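Local coordinates for protein lytic chitin monooxygenase (Enterococcus faecalis, PDB 4A02) that cleaves the glycosidic bonds of crystalline alpha- and beta-chitin oxidatively, as a copper-dependent lytic polysaccharide monooxygenase that works alongside a chitinase, at residues N40-G45 against V143-W148; T44-S49 against G54-D59; W80-Q85 against A89-Y94. All blocks are in the same frame, centred on the assembly; numbering follows the deposited sequence.

Contact 1 (N40-G45 against V143-W148); sequences NTFITG and VIYAVW
F42, in the irregular loop 40-45, faces Y145 of strand 143-148 with their CA atoms 10.4 Å apart, so the two backbones never meet and large side chains span the gap. The main contact is aromatic: CE1 of F42 lies 3.7 Å from CE2 of Y145, near the plane of the tyrosine ring and at its edge. The same Y145 CE2 is 3.9 Å from CD1 of F42, so one tyrosine carbon meets two neighbouring atoms of the phenylalanine ring at a slant. The CB of Y145 points toward the loop, and with CG anti to the backbone N (chi1 -161°) the ring continues to it. Strand 142-150 belongs to the immunoglobulin-like beta-sandwich of the LPMO fold, here carrying the long loop region between strands 36-38 and 69-71 on its outer side. Where the ring ends, polar bonding takes over: one water donates both to O of T41, at 2.7 Å, and to OH of Y145, at 2.9 Å. The tyrosine hydroxyl is also hydrogen-bonded to the carbonyl O of L47, so the loop holds it directly and through water. V147 also turns its CB toward the loop, but its CG2 comes no nearer than 4.5 Å, to CE1 of F42. Beyond the pair, F42 meets Y94 edge-to-face and touches I108, while OG1 of T41 is hydrogen-bonded to O of P38.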
loop_
_atom_site.group_PDB
_atom_site.type_symbol
_atom_site.label_atom_id
_atom_site.label_comp_id
_atom_site.label_asym_id
_atom_site.label_seq_id
_atom_site.Cartn_x
_atom_site.Cartn_y
_atom_site.Cartn_z
ATOM N N ASN A 40 -12.392 0.841 6.475
ATOM C CA ASN A 40 -13.381 1.114 5.444
ATOM C C ASN A 40 -13.332 2.532 4.913
ATOM O O ASN A 40 -14.361 3.081 4.561
ATOM C CB ASN A 40 -14.838 0.772 5.909
ATOM C CG ASN A 40 -15.694 0.505 4.670
ATOM O OD1 ASN A 40 -15.226 0.003 3.651
ATOM N ND2 ASN A 40 -16.970 0.829 4.830
ATOM N N THR A 41 -12.137 3.089 4.807
ATOM C CA THR A 41 -11.921 4.365 4.148
ATOM C C THR A 41 -11.358 4.049 2.781
ATOM O O THR A 41 -10.235 3.553 2.680
ATOM C CB THR A 41 -10.968 5.255 4.931
ATOM O OG1 THR A 41 -11.480 5.508 6.234
ATOM C CG2 THR A 41 -10.774 6.607 4.270
ATOM N N PHE A 42 -12.132 4.313 1.730
ATOM C CA PHE A 42 -11.707 4.062 0.361
ATOM C C PHE A 42 -12.190 5.232 -0.515
ATOM O O PHE A 42 -12.981 5.041 -1.425
ATOM C CB PHE A 42 -12.219 2.745 -0.148
ATOM C CG PHE A 42 -11.630 1.518 0.525
ATOM C CD1 PHE A 42 -10.440 0.981 0.068
ATOM C CD2 PHE A 42 -12.243 0.929 1.600
ATOM C CE1 PHE A 42 -9.885 -0.119 0.680
ATOM C CE2 PHE A 42 -11.679 -0.173 2.201
ATOM C CZ PHE A 42 -10.494 -0.705 1.749
ATOM N N ILE A 43 -11.680 6.420 -0.230
ATOM C CA ILE A 43 -12.178 7.632 -0.847
ATOM C C ILE A 43 -11.464 7.844 -2.186
ATOM O O ILE A 43 -10.240 7.855 -2.260
ATOM C CB ILE A 43 -11.934 8.839 0.063
ATOM C CG1 ILE A 43 -12.604 8.666 1.439
ATOM C CG2 ILE A 43 -12.317 10.141 -0.607
ATOM C CD1 ILE A 43 -12.013 9.539 2.509
ATOM N N THR A 44 -12.261 7.999 -3.241
ATOM C CA THR A 44 -11.675 8.170 -4.566
ATOM C C THR A 44 -10.764 9.371 -4.588
ATOM O O THR A 44 -11.083 10.450 -4.086
ATOM C CB THR A 44 -12.782 8.303 -5.601
ATOM O OG1 THR A 44 -13.446 7.040 -5.596
ATOM C CG2 THR A 44 -12.259 8.607 -6.987
ATOM N N GLY A 45 -9.554 9.155 -5.143
ATOM C CA GLY A 45 -8.545 10.161 -5.189
ATOM C C GLY A 45 -7.779 10.395 -3.929
ATOM O O GLY A 45 -6.904 11.266 -3.894
ATOM N N VAL A 143 -1.068 -0.833 -9.328
ATOM C CA VAL A 143 -0.983 -0.429 -7.942
ATOM C C VAL A 143 -1.585 -1.524 -7.097
ATOM O O VAL A 143 -2.736 -1.918 -7.292
ATOM C CB VAL A 143 -1.659 0.935 -7.693
ATOM C CG1 VAL A 143 -1.642 1.298 -6.208
ATOM C CG2 VAL A 143 -0.988 2.028 -8.510
ATOM N N ILE A 144 -0.798 -2.010 -6.130
ATOM C CA ILE A 144 -1.280 -2.864 -5.056
ATOM C C ILE A 144 -1.644 -1.967 -3.893
ATOM O O ILE A 144 -0.910 -1.057 -3.547
ATOM C CB ILE A 144 -0.221 -3.906 -4.659
ATOM C CG1 ILE A 144 0.145 -4.819 -5.825
ATOM C CG2 ILE A 144 -0.649 -4.696 -3.432
ATOM C CD1 ILE A 144 1.384 -5.628 -5.593
ATOM N N TYR A 145 -2.800 -2.235 -3.270
ATOM C CA TYR A 145 -3.250 -1.480 -2.115
ATOM C C TYR A 145 -3.330 -2.452 -0.937
ATOM O O TYR A 145 -4.094 -3.400 -0.980
ATOM C CB TYR A 145 -4.576 -0.824 -2.354
ATOM C CG TYR A 145 -4.949 0.307 -1.444
ATOM C CD1 TYR A 145 -4.088 1.369 -1.249
ATOM C CD2 TYR A 145 -6.200 0.355 -0.845
ATOM C CE1 TYR A 145 -4.447 2.454 -0.426
ATOM C CE2 TYR A 145 -6.583 1.459 -0.081
ATOM C CZ TYR A 145 -5.709 2.499 0.120
ATOM O OH TYR A 145 -6.131 3.571 0.846
ATOM N N ALA A 146 -2.486 -2.218 0.052
ATOM C CA ALA A 146 -2.332 -3.097 1.211
ATOM C C ALA A 146 -2.879 -2.379 2.435
ATOM O O ALA A 146 -2.569 -1.219 2.665
ATOM C CB ALA A 146 -0.869 -3.421 1.392
ATOM N N VAL A 147 -3.689 -3.096 3.226
ATOM C CA VAL A 147 -4.409 -2.479 4.336
ATOM C C VAL A 147 -4.243 -3.314 5.586
ATOM O O VAL A 147 -4.710 -4.465 5.666
ATOM C CB VAL A 147 -5.919 -2.363 3.995
ATOM C CG1 VAL A 147 -6.626 -1.609 5.131
ATOM C CG2 VAL A 147 -6.122 -1.664 2.675
ATOM N N TRP A 148 -3.574 -2.748 6.589
ATOM C CA TRP A 148 -3.323 -3.391 7.878
ATOM C C TRP A 148 -4.389 -2.901 8.867
ATOM O O TRP A 148 -4.398 -1.747 9.259
ATOM C CB TRP A 148 -1.942 -3.030 8.356
ATOM C CG TRP A 148 -1.605 -3.514 9.730
ATOM C CD1 TRP A 148 -2.042 -4.648 10.364
ATOM C CD2 TRP A 148 -0.706 -2.888 10.642
ATOM N NE1 TRP A 148 -1.494 -4.736 11.595
ATOM C CE2 TRP A 148 -0.665 -3.663 11.803
ATOM C CE3 TRP A 148 0.051 -1.709 10.618
ATOM C CZ2 TRP A 148 0.110 -3.320 12.911
ATOM C CZ3 TRP A 148 0.812 -1.382 11.702
ATOM C CH2 TRP A 148 0.820 -2.179 12.852
HETATM O O HOH W 1 -7.887 4.931 2.679
#

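Contact 2 (T44-S49 against G54-D59); sequences TGKLAS and GFEPLD
S49 and D59 are joined by two hydrogen bonds, one to each carboxylate oxygen. OG of S49 donates to OD2 of D59 over a short 2.5 Å, on the syn side and close to the carboxylate plane. The backbone N of S49 donates to OD1 of D59 at 2.9 Å, again syn but 33° out of that plane, with a bent N-H...O angle of 144°. With chi1 at 68°, OG of S49 sits between its own N and carbonyl carbon; it is also hydrogen-bonded to N of G51. Two waters extend the grip on D59: one links OD2 to NZ of K46, the other OD1 to N of A48. NZ of K46 stays 4.6 Å from OD2 of D59, so this pairing of charges runs through water. D59 thereby ties back on itself the long loop region between strands 36-38 and 69-71, consistent with the L2 region that in other LPMOs helps shape the surface near the copper. Farther out, CB of A48 packs on CB of L58 at 3.9 Å and meets O of L58, which also accepts from R10. CB of S49 lies 3.7 Å from CB of F55, whose ring leads off toward R27 and I35.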
loop_
_atom_site.group_PDB
_atom_site.type_symbol
_atom_site.label_atom_id
_atom_site.label_comp_id
_atom_site.label_asym_id
_atom_site.label_seq_id
_atom_site.Cartn_x
_atom_site.Cartn_y
_atom_site.Cartn_z
ATOM N N THR A 44 -12.261 7.999 -3.241
ATOM C CA THR A 44 -11.675 8.170 -4.566
ATOM C C THR A 44 -10.764 9.371 -4.588
ATOM O O THR A 44 -11.083 10.450 -4.086
ATOM C CB THR A 44 -12.782 8.303 -5.601
ATOM O OG1 THR A 44 -13.446 7.040 -5.596
ATOM C CG2 THR A 44 -12.259 8.607 -6.987
ATOM N N GLY A 45 -9.554 9.155 -5.143
ATOM C CA GLY A 45 -8.545 10.161 -5.189
ATOM C C GLY A 45 -7.779 10.395 -3.929
ATOM O O GLY A 45 -6.904 11.266 -3.894
ATOM N N LYS A 46 -8.094 9.608 -2.904
ATOM C CA LYS A 46 -7.480 9.731 -1.605
ATOM C C LYS A 46 -7.075 8.377 -1.052
ATOM O O LYS A 46 -6.971 8.178 0.143
ATOM C CB LYS A 46 -8.358 10.470 -0.598
ATOM C CG LYS A 46 -8.656 11.918 -1.138
ATOM C CD LYS A 46 -8.894 12.893 -0.099
ATOM C CE LYS A 46 -8.923 14.250 -0.887
ATOM N NZ LYS A 46 -7.725 15.162 -0.755
ATOM N N LEU A 47 -6.848 7.401 -1.951
ATOM C CA LEU A 47 -6.424 6.066 -1.468
ATOM C C LEU A 47 -5.004 6.126 -0.954
ATOM O O LEU A 47 -4.681 5.635 0.138
ATOM C CB LEU A 47 -6.536 5.026 -2.592
ATOM C CG LEU A 47 -7.961 4.743 -3.078
ATOM C CD1 LEU A 47 -7.885 3.536 -4.029
ATOM C CD2 LEU A 47 -8.926 4.523 -1.964
ATOM N N ALA A 48 -4.071 6.680 -1.732
ATOM C CA ALA A 48 -2.655 6.625 -1.320
ATOM C C ALA A 48 -2.392 7.424 -0.050
ATOM O O ALA A 48 -1.519 7.044 0.735
ATOM C CB ALA A 48 -1.780 7.074 -2.460
ATOM N N SER A 49 -3.127 8.524 0.183
ATOM C CA SER A 49 -2.951 9.302 1.379
ATOM C C SER A 49 -3.919 8.907 2.528
ATOM O O SER A 49 -3.766 9.429 3.619
ATOM C CB SER A 49 -3.238 10.765 1.103
ATOM O OG SER A 49 -4.590 11.026 0.829
ATOM N N GLY A 54 -1.728 16.348 4.899
ATOM C CA GLY A 54 -0.338 16.442 4.651
ATOM C C GLY A 54 0.270 15.328 3.796
ATOM O O GLY A 54 1.443 15.443 3.408
ATOM N N PHE A 55 -0.523 14.292 3.552
ATOM C CA PHE A 55 -0.094 13.189 2.696
ATOM C C PHE A 55 -0.661 13.281 1.281
ATOM O O PHE A 55 -0.417 12.401 0.473
ATOM C CB PHE A 55 -0.469 11.842 3.320
ATOM C CG PHE A 55 0.336 11.477 4.535
ATOM C CD1 PHE A 55 -0.057 11.814 5.805
ATOM C CD2 PHE A 55 1.490 10.710 4.409
ATOM C CE1 PHE A 55 0.653 11.426 6.919
ATOM C CE2 PHE A 55 2.211 10.303 5.511
ATOM C CZ PHE A 55 1.797 10.657 6.784
ATOM N N GLU A 56 -1.371 14.385 0.970
ATOM C CA GLU A 56 -2.015 14.509 -0.332
ATOM C C GLU A 56 -1.070 14.372 -1.516
ATOM O O GLU A 56 -1.551 13.904 -2.557
ATOM C CB GLU A 56 -2.768 15.830 -0.490
ATOM C CG GLU A 56 -3.798 16.163 0.544
ATOM C CD GLU A 56 -3.318 16.760 1.853
ATOM O OE1 GLU A 56 -2.095 16.857 2.111
ATOM O OE2 GLU A 56 -4.214 17.126 2.690
ATOM N N PRO A 57 0.212 14.738 -1.480
ATOM C CA PRO A 57 1.049 14.528 -2.691
ATOM C C PRO A 57 1.078 13.079 -3.125
ATOM O O PRO A 57 1.249 12.803 -4.326
ATOM C CB PRO A 57 2.414 15.067 -2.293
ATOM C CG PRO A 57 2.079 16.120 -1.242
ATOM C CD PRO A 57 0.971 15.473 -0.448
ATOM N N LEU A 58 0.917 12.128 -2.200
ATOM C CA LEU A 58 0.847 10.716 -2.570
ATOM C C LEU A 58 -0.301 10.412 -3.516
ATOM O O LEU A 58 -0.257 9.401 -4.218
ATOM C CB LEU A 58 0.685 9.837 -1.329
ATOM C CG LEU A 58 1.961 9.636 -0.503
ATOM C CD1 LEU A 58 1.578 8.997 0.830
ATOM C CD2 LEU A 58 2.960 8.747 -1.233
ATOM N N ASP A 59 -1.378 11.218 -3.492
ATOM C CA ASP A 59 -2.510 10.969 -4.337
ATOM C C ASP A 59 -2.286 11.425 -5.759
ATOM O O ASP A 59 -3.140 11.141 -6.626
ATOM C CB ASP A 59 -3.749 11.653 -3.762
ATOM C CG ASP A 59 -4.147 11.106 -2.415
ATOM O OD1 ASP A 59 -4.100 9.880 -2.226
ATOM O OD2 ASP A 59 -4.539 11.942 -1.540
HETATM O O HOH W 2 -5.492 14.367 -2.332
HETATM O O HOH W 3 -5.100 8.131 -4.068
#

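Contact 3 (W80-Q85 against A89-Y94); sequences WNLTAQ and ASWDYY
W80 and W91 mark the closest backbone approach, at 10.5 Å between CA atoms, with strands 80-82 and 89-94 running roughly antiparallel (142° between their directions) and their axes 12.8 Å apart. That spacing is filled by aromatic side chains. The edge of W91 points into one face of W80 in a T-shaped arrangement, the six-membered ring of W91 lying 4.6 Å, centroid to centroid, from the five-membered ring of W80, with planes at 59°. CZ3 of W91 lies over that face, toward its rim, 3.6 Å from CE2 of W80, and CE3 of W91 is as near to NE1 of W80. A different part of W80 serves Y93: NE1 donates to OH of Y93 at 2.9 Å, with an N-H...O angle of 154° and the oxygen in the indole plane. W80 is thus pressed from one face and held at its edge, which probably limits the rotation of the indole. W91 and Y93, two residues apart on the strand, both reach W80, Y93 with only the end of its side chain coming near. The two strands belong to different sheets, 74-82 to the three-stranded one and 88-96 to the other, so this is the interior of the beta-sandwich, where facing sheets of the LPMO core meet. OH of Y93 has a second partner, OE1 of Q130 on strand 127-134. L82 completes the layer with CD1 at the edge of the W91 ring, 4.5 Å from CH2 of W91. W91 in turn stacks with W148, and A146 packs against both W80 and Y93. Near the start of strand 88-96, A89 and S90 both face G149, a classic beta bulge.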
loop_
_atom_site.group_PDB
_atom_site.type_symbol
_atom_site.label_atom_id
_atom_site.label_comp_id
_atom_site.label_asym_id
_atom_site.label_seq_id
_atom_site.Cartn_x
_atom_site.Cartn_y
_atom_site.Cartn_z
ATOM N N TRP A 80 5.853 -6.193 5.537
ATOM C CA TRP A 80 5.642 -4.977 6.309
ATOM C C TRP A 80 6.783 -4.776 7.306
ATOM O O TRP A 80 7.334 -5.738 7.841
ATOM C CB TRP A 80 4.335 -4.978 7.072
ATOM C CG TRP A 80 3.084 -4.946 6.275
ATOM C CD1 TRP A 80 2.538 -5.952 5.534
ATOM C CD2 TRP A 80 2.169 -3.836 6.169
ATOM N NE1 TRP A 80 1.351 -5.540 4.961
ATOM C CE2 TRP A 80 1.106 -4.243 5.351
ATOM C CE3 TRP A 80 2.169 -2.533 6.695
ATOM C CZ2 TRP A 80 0.038 -3.398 5.058
ATOM C CZ3 TRP A 80 1.125 -1.693 6.404
ATOM C CH2 TRP A 80 0.057 -2.121 5.576
ATOM N N ASN A 81 7.092 -3.510 7.595
ATOM C CA ASN A 81 7.923 -3.146 8.718
ATOM C C ASN A 81 7.079 -2.267 9.632
ATOM O O ASN A 81 6.511 -1.267 9.181
ATOM C CB ASN A 81 9.184 -2.406 8.307
ATOM C CG ASN A 81 10.228 -3.184 7.558
ATOM O OD1 ASN A 81 11.261 -2.597 7.137
ATOM N ND2 ASN A 81 10.068 -4.492 7.391
ATOM N N LEU A 82 6.977 -2.679 10.897
ATOM C CA LEU A 82 6.110 -2.006 11.859
ATOM C C LEU A 82 6.938 -1.235 12.826
ATOM O O LEU A 82 7.864 -1.819 13.413
ATOM C CB LEU A 82 5.235 -3.042 12.575
ATOM C CG LEU A 82 4.517 -4.021 11.676
ATOM C CD1 LEU A 82 3.621 -4.937 12.519
ATOM C CD2 LEU A 82 3.681 -3.323 10.603
ATOM N N THR A 83 6.582 0.025 12.986
ATOM C CA THR A 83 7.237 0.886 13.918
ATOM C C THR A 83 6.562 0.756 15.284
ATOM O O THR A 83 7.247 1.042 16.265
ATOM C CB THR A 83 7.241 2.365 13.486
ATOM O OG1 THR A 83 5.906 2.847 13.249
ATOM C CG2 THR A 83 8.037 2.558 12.235
ATOM N N ALA A 84 5.249 0.393 15.356
ATOM C CA ALA A 84 4.600 0.110 16.605
ATOM C C ALA A 84 3.752 -1.152 16.361
ATOM O O ALA A 84 2.833 -1.097 15.550
ATOM C CB ALA A 84 3.794 1.316 17.051
ATOM N N GLN A 85 4.076 -2.209 17.066
ATOM C CA GLN A 85 3.381 -3.475 16.820
ATOM C C GLN A 85 2.023 -3.379 17.577
ATOM O O GLN A 85 2.018 -3.094 18.722
ATOM C CB GLN A 85 4.229 -4.643 17.254
ATOM C CG GLN A 85 5.571 -4.724 16.592
ATOM C CD GLN A 85 6.522 -5.486 17.504
ATOM O OE1 GLN A 85 7.248 -4.819 18.260
ATOM N NE2 GLN A 85 6.469 -6.812 17.534
ATOM N N ALA A 89 -6.214 -7.158 13.547
ATOM C CA ALA A 89 -7.460 -7.764 13.072
ATOM C C ALA A 89 -7.291 -8.426 11.715
ATOM O O ALA A 89 -7.816 -9.531 11.519
ATOM C CB ALA A 89 -8.577 -6.739 12.983
ATOM N N SER A 90 -6.615 -7.802 10.762
ATOM C CA SER A 90 -6.682 -8.210 9.401
ATOM C C SER A 90 -5.612 -7.599 8.569
ATOM O O SER A 90 -5.055 -6.559 8.882
ATOM C CB SER A 90 -8.042 -7.762 8.820
ATOM O OG SER A 90 -8.216 -6.379 9.011
ATOM N N TRP A 91 -5.352 -8.253 7.419
ATOM C CA TRP A 91 -4.476 -7.728 6.354
ATOM C C TRP A 91 -5.231 -7.964 5.069
ATOM O O TRP A 91 -5.575 -9.110 4.736
ATOM C CB TRP A 91 -3.144 -8.438 6.313
ATOM C CG TRP A 91 -2.421 -8.619 7.628
ATOM C CD1 TRP A 91 -2.615 -9.603 8.583
ATOM C CD2 TRP A 91 -1.372 -7.777 8.122
ATOM N NE1 TRP A 91 -1.753 -9.428 9.610
ATOM C CE2 TRP A 91 -0.972 -8.299 9.352
ATOM C CE3 TRP A 91 -0.743 -6.648 7.634
ATOM C CZ2 TRP A 91 0.037 -7.711 10.112
ATOM C CZ3 TRP A 91 0.267 -6.079 8.369
ATOM C CH2 TRP A 91 0.676 -6.596 9.605
ATOM N N ASP A 92 -5.499 -6.904 4.301
ATOM C CA ASP A 92 -6.225 -7.011 3.047
ATOM C C ASP A 92 -5.398 -6.447 1.913
ATOM O O ASP A 92 -4.673 -5.473 2.092
ATOM C CB ASP A 92 -7.553 -6.250 3.100
ATOM C CG ASP A 92 -8.513 -6.845 4.104
ATOM O OD1 ASP A 92 -9.003 -7.950 3.840
ATOM O OD2 ASP A 92 -8.767 -6.186 5.086
ATOM N N TYR A 93 -5.536 -7.053 0.729
ATOM C CA TYR A 93 -4.776 -6.637 -0.438
ATOM C C TYR A 93 -5.668 -6.573 -1.649
ATOM O O TYR A 93 -6.475 -7.482 -1.898
ATOM C CB TYR A 93 -3.625 -7.596 -0.699
ATOM C CG TYR A 93 -2.615 -7.664 0.406
ATOM C CD1 TYR A 93 -2.795 -8.496 1.512
ATOM C CD2 TYR A 93 -1.478 -6.873 0.399
ATOM C CE1 TYR A 93 -1.859 -8.538 2.515
ATOM C CE2 TYR A 93 -0.558 -6.924 1.403
ATOM C CZ TYR A 93 -0.736 -7.765 2.479
ATOM O OH TYR A 93 0.240 -7.750 3.443
ATOM N N TYR A 94 -5.475 -5.506 -2.428
ATOM C CA TYR A 94 -6.179 -5.221 -3.668
ATOM C C TYR A 94 -5.182 -4.928 -4.756
ATOM O O TYR A 94 -4.073 -4.460 -4.445
ATOM C CB TYR A 94 -7.106 -4.000 -3.465
ATOM C CG TYR A 94 -8.039 -4.071 -2.299
ATOM C CD1 TYR A 94 -7.569 -3.763 -0.999
ATOM C CD2 TYR A 94 -9.362 -4.425 -2.421
ATOM C CE1 TYR A 94 -8.402 -3.808 0.095
ATOM C CE2 TYR A 94 -10.210 -4.489 -1.291
ATOM C CZ TYR A 94 -9.679 -4.176 -0.027
ATOM O OH TYR A 94 -10.536 -4.253 1.063
#

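How the contacts relate
Contacts 1 and 3, their centres 13 Å apart, share a sheet, since strands 142-150 and 88-96 are neighbours in it: N of Y145 probably bonds to O of Y94 at 2.8 Å, and N of V147 to O of D92 at 2.8 Å. Contact 3 fills the side of this sheet facing the other sheet, while contact 1 lies on the other side, where loop 40-45 rests on it. Contact 2 continues that loop, sharing T44 and G45 with contact 1, their centres 10 Å apart. Contacts 2 and 3 do not touch, their nearest atoms about 8 Å apart. Both approach the copper site: the side chain of L82 lies about 7 Å from those of H1 and H86, that of F55 about 9 Å from that of H1.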